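Local atomic coordinates of flagellar assembly factor FliW (Geobacillus thermodenitrificans, PDB entry 5DMD), a protein that probably binds the translational repressor CsrA, keeping it from blocking synthesis of flagellin, and also binds flagellin during flagellum assembly. Residues 109-114 and 124-129. The protein carries 1 engineered substitution. Numbering follows the deposited sequence.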
ATOM      1  N   LEU A 109       3.877   8.530  -3.899  1.00 14.48           N
ATOM      2  CA  LEU A 109       5.203   7.932  -3.824  1.00 16.20           C
ATOM      3  C   LEU A 109       5.965   8.329  -2.562  1.00 15.50           C
ATOM      4  O   LEU A 109       6.976   7.688  -2.235  1.00 15.54           O
ATOM      5  CB  LEU A 109       6.006   8.292  -5.079  1.00 17.52           C
ATOM      6  CG  LEU A 109       5.362   7.871  -6.399  1.00 17.20           C
ATOM      7  CD1 LEU A 109       6.319   8.155  -7.545  1.00 15.90           C
ATOM      8  CD2 LEU A 109       4.954   6.404  -6.373  1.00 14.46           C
ATOM      9  N   GLN A 110       5.494   9.343  -1.828  1.00 15.29           N
ATOM     10  CA  GLN A 110       6.153   9.733  -0.587  1.00 16.85           C
ATOM     11  C   GLN A 110       5.898   8.756   0.551  1.00 21.62           C
ATOM     12  O   GLN A 110       6.701   8.704   1.489  1.00 18.53           O
ATOM     13  CB  GLN A 110       5.683  11.127  -0.151  1.00 23.30           C
ATOM     14  CG  GLN A 110       6.521  11.741   0.964  1.00 28.76           C
ATOM     15  CD  GLN A 110       5.851  12.937   1.627  1.00 39.96           C
ATOM     16  OE1 GLN A 110       4.892  13.501   1.104  1.00 27.91           O
ATOM     17  NE2 GLN A 110       6.369  13.336   2.783  1.00 55.41           N
ATOM     18  N   ALA A 111       4.814   7.982   0.504  1.00 14.05           N
ATOM     19  CA  ALA A 111       4.365   7.200   1.658  1.00 13.60           C
ATOM     20  C   ALA A 111       4.038   5.767   1.264  1.00 14.54           C
ATOM     21  O   ALA A 111       2.884   5.334   1.348  1.00 12.83           O
ATOM     22  CB  ALA A 111       3.179   7.873   2.348  1.00 13.74           C
ATOM     23  N   PRO A 112       5.046   4.982   0.893  1.00 13.19           N
ATOM     24  CA  PRO A 112       4.794   3.590   0.508  1.00 13.63           C
ATOM     25  C   PRO A 112       4.379   2.704   1.676  1.00 12.60           C
ATOM     26  O   PRO A 112       4.716   2.951   2.844  1.00 14.44           O
ATOM     27  CB  PRO A 112       6.145   3.133  -0.065  1.00 14.00           C
ATOM     28  CG  PRO A 112       7.137   3.944   0.680  1.00 14.15           C
ATOM     29  CD  PRO A 112       6.486   5.305   0.856  1.00 14.61           C
ATOM     30  N   ILE A 113       3.632   1.657   1.331  1.00 13.10           N
ATOM     31  CA  ILE A 113       3.346   0.536   2.228  1.00 12.45           C
ATOM     32  C   ILE A 113       4.479  -0.476   2.088  1.00 12.53           C
ATOM     33  O   ILE A 113       4.771  -0.943   0.980  1.00 15.03           O
ATOM     34  CB  ILE A 113       1.998  -0.113   1.870  1.00 12.06           C
ATOM     35  CG1 ILE A 113       0.832   0.880   2.023  1.00 13.15           C
ATOM     36  CG2 ILE A 113       1.766  -1.379   2.707  1.00 15.39           C
ATOM     37  CD1 ILE A 113       0.515   1.229   3.468  1.00 15.33           C
ATOM     38  N   VAL A 114       5.088  -0.850   3.209  1.00 11.95           N
ATOM     39  CA  VAL A 114       6.251  -1.728   3.235  1.00 12.44           C
ATOM     40  C   VAL A 114       5.886  -2.934   4.078  1.00 13.26           C
ATOM     41  O   VAL A 114       5.501  -2.780   5.242  1.00 13.59           O
ATOM     42  CB  VAL A 114       7.469  -1.013   3.840  1.00 15.63           C
ATOM     43  CG1 VAL A 114       8.672  -1.944   3.864  1.00 15.45           C
ATOM     44  CG2 VAL A 114       7.759   0.280   3.077  1.00 18.35           C
ATOM     45  N   GLN A 124       3.231   1.820   7.025  1.00 11.35           N
ATOM     46  CA  GLN A 124       3.239   2.890   6.033  1.00 16.14           C
ATOM     47  C   GLN A 124       4.322   3.883   6.423  1.00 16.35           C
ATOM     48  O   GLN A 124       4.232   4.521   7.480  1.00 15.92           O
ATOM     49  CB  GLN A 124       1.888   3.598   5.897  1.00 16.03           C
ATOM     50  CG  GLN A 124       1.958   4.705   4.846  1.00 14.51           C
ATOM     51  CD  GLN A 124       0.608   5.228   4.403  1.00 16.46           C
ATOM     52  OE1 GLN A 124      -0.339   5.292   5.194  1.00 18.76           O
ATOM     53  NE2 GLN A 124       0.512   5.606   3.137  1.00 14.17           N
ATOM     54  N   VAL A 125       5.342   4.011   5.577  1.00 16.04           N
ATOM     55  CA  VAL A 125       6.527   4.808   5.865  1.00 18.19           C
ATOM     56  C   VAL A 125       6.372   6.137   5.147  1.00 17.19           C
ATOM     57  O   VAL A 125       6.072   6.162   3.948  1.00 22.47           O
ATOM     58  CB  VAL A 125       7.789   4.082   5.372  1.00 18.87           C
ATOM     59  CG1 VAL A 125       9.032   4.947   5.579  1.00 24.34           C
ATOM     60  CG2 VAL A 125       7.926   2.711   6.029  1.00 18.64           C
ATOM     61  N   ILE A 126       6.576   7.239   5.861  1.00 19.81           N
ATOM     62  CA  ILE A 126       6.536   8.570   5.270  1.00 19.77           C
ATOM     63  C   ILE A 126       7.982   8.998   5.051  1.00 23.49           C
ATOM     64  O   ILE A 126       8.721   9.232   6.014  1.00 33.30           O
ATOM     65  CB  ILE A 126       5.783   9.570   6.157  1.00 19.48           C
ATOM     66  CG1 ILE A 126       4.353   9.095   6.394  1.00 18.69           C
ATOM     67  CG2 ILE A 126       5.721  10.929   5.481  1.00 22.95           C
ATOM     68  CD1 ILE A 126       3.574   9.959   7.368  1.00 23.25           C
ATOM     69  N   LEU A 127       8.384   9.098   3.785  1.00 22.98           N
ATOM     70  CA  LEU A 127       9.762   9.425   3.432  1.00 33.90           C
ATOM     71  C   LEU A 127       9.963  10.932   3.538  1.00 43.21           C
ATOM     72  O   LEU A 127       9.240  11.703   2.902  1.00 33.60           O
ATOM     73  CB  LEU A 127      10.052   8.943   2.011  1.00 30.68           C
ATOM     74  CG  LEU A 127       9.737   7.471   1.733  1.00 26.83           C
ATOM     75  CD1 LEU A 127       9.813   7.168   0.247  1.00 27.98           C
ATOM     76  CD2 LEU A 127      10.683   6.566   2.505  1.00 36.85           C
ATOM     77  N   THR A 128      10.950  11.351   4.331  1.00 65.09           N
ATOM     78  CA  THR A 128      11.162  12.761   4.636  1.00 71.82           C
ATOM     79  C   THR A 128      12.343  13.376   3.894  1.00 74.75           C
ATOM     80  O   THR A 128      12.494  14.602   3.916  1.00 76.68           O
ATOM     81  CB  THR A 128      11.393  12.944   6.142  1.00 72.70           C
ATOM     82  OG1 THR A 128      12.470  12.100   6.567  1.00 67.06           O
ATOM     83  CG2 THR A 128      10.139  12.581   6.923  1.00 67.44           C
ATOM     84  N   ASN A 129      13.175  12.566   3.243  1.00 74.15           N
ATOM     85  CA  ASN A 129      14.450  13.020   2.702  1.00 81.39           C
ATOM     86  C   ASN A 129      14.462  13.077   1.179  1.00 73.17           C
ATOM     87  O   ASN A 129      15.539  13.143   0.578  1.00 80.88           O
ATOM     88  CB  ASN A 129      15.567  12.094   3.186  1.00 84.65           C
ATOM     89  CG  ASN A 129      15.218  10.623   3.006  1.00 83.93           C
ATOM     90  OD1 ASN A 129      14.468  10.051   3.797  1.00 79.83           O
ATOM     91  ND2 ASN A 129      15.748  10.011   1.951  1.00 86.92           N
TER
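The carboxamide of Gln-124 lies with one face over the tip of Ile-113: Ile-113 CD1 stands 4.1 Å from Gln-124 CD, almost along the plane normal. On the opposite face, off the nitrogen corner, sits the methyl of Ala-111. In the amide plane, Gln-124 NE2 bonds to Ala-111 O at 3.0 Å, nearly straight (178°) and on a carbonyl lone pair. CG anti to the backbone N (chi1 180°) and an extended chain carry the amide there. At the far end, Gln-110, likewise extended, swings NE2 past Ile-126 CG2 into a weak bond with Leu-127 O. The Pro-112 ring presents its CD corner to Val-125 O at 3.2 Å, and the Leu-127 side chain crosses the ring at about a right angle, CD1 against Pro-112 CD.

Pro-112 N has no hydrogen to offer Val-125 O, and that oxygen meets Ala-111 CA at 3.0 Å in a C-H···O contact. The backbone bonds that do form run one way: Leu-127 N to Gln-110 O (2.9 Å) and Val-125 N to Pro-112 O (3.0 Å), both nearly along the C=O axis. Farther along, toward the hairpin turn, Val-114 CG2 touches Val-125 CG2, while Leu-127 continues onto Ile-72. This is a beta-hairpin, with Ile-113 and Gln-124 as a non-hydrogen-bonded antiparallel pair, whose antiparallel bonding carries on past the regular pairing, where strand 106-116 of FliW's curled sheet is broken.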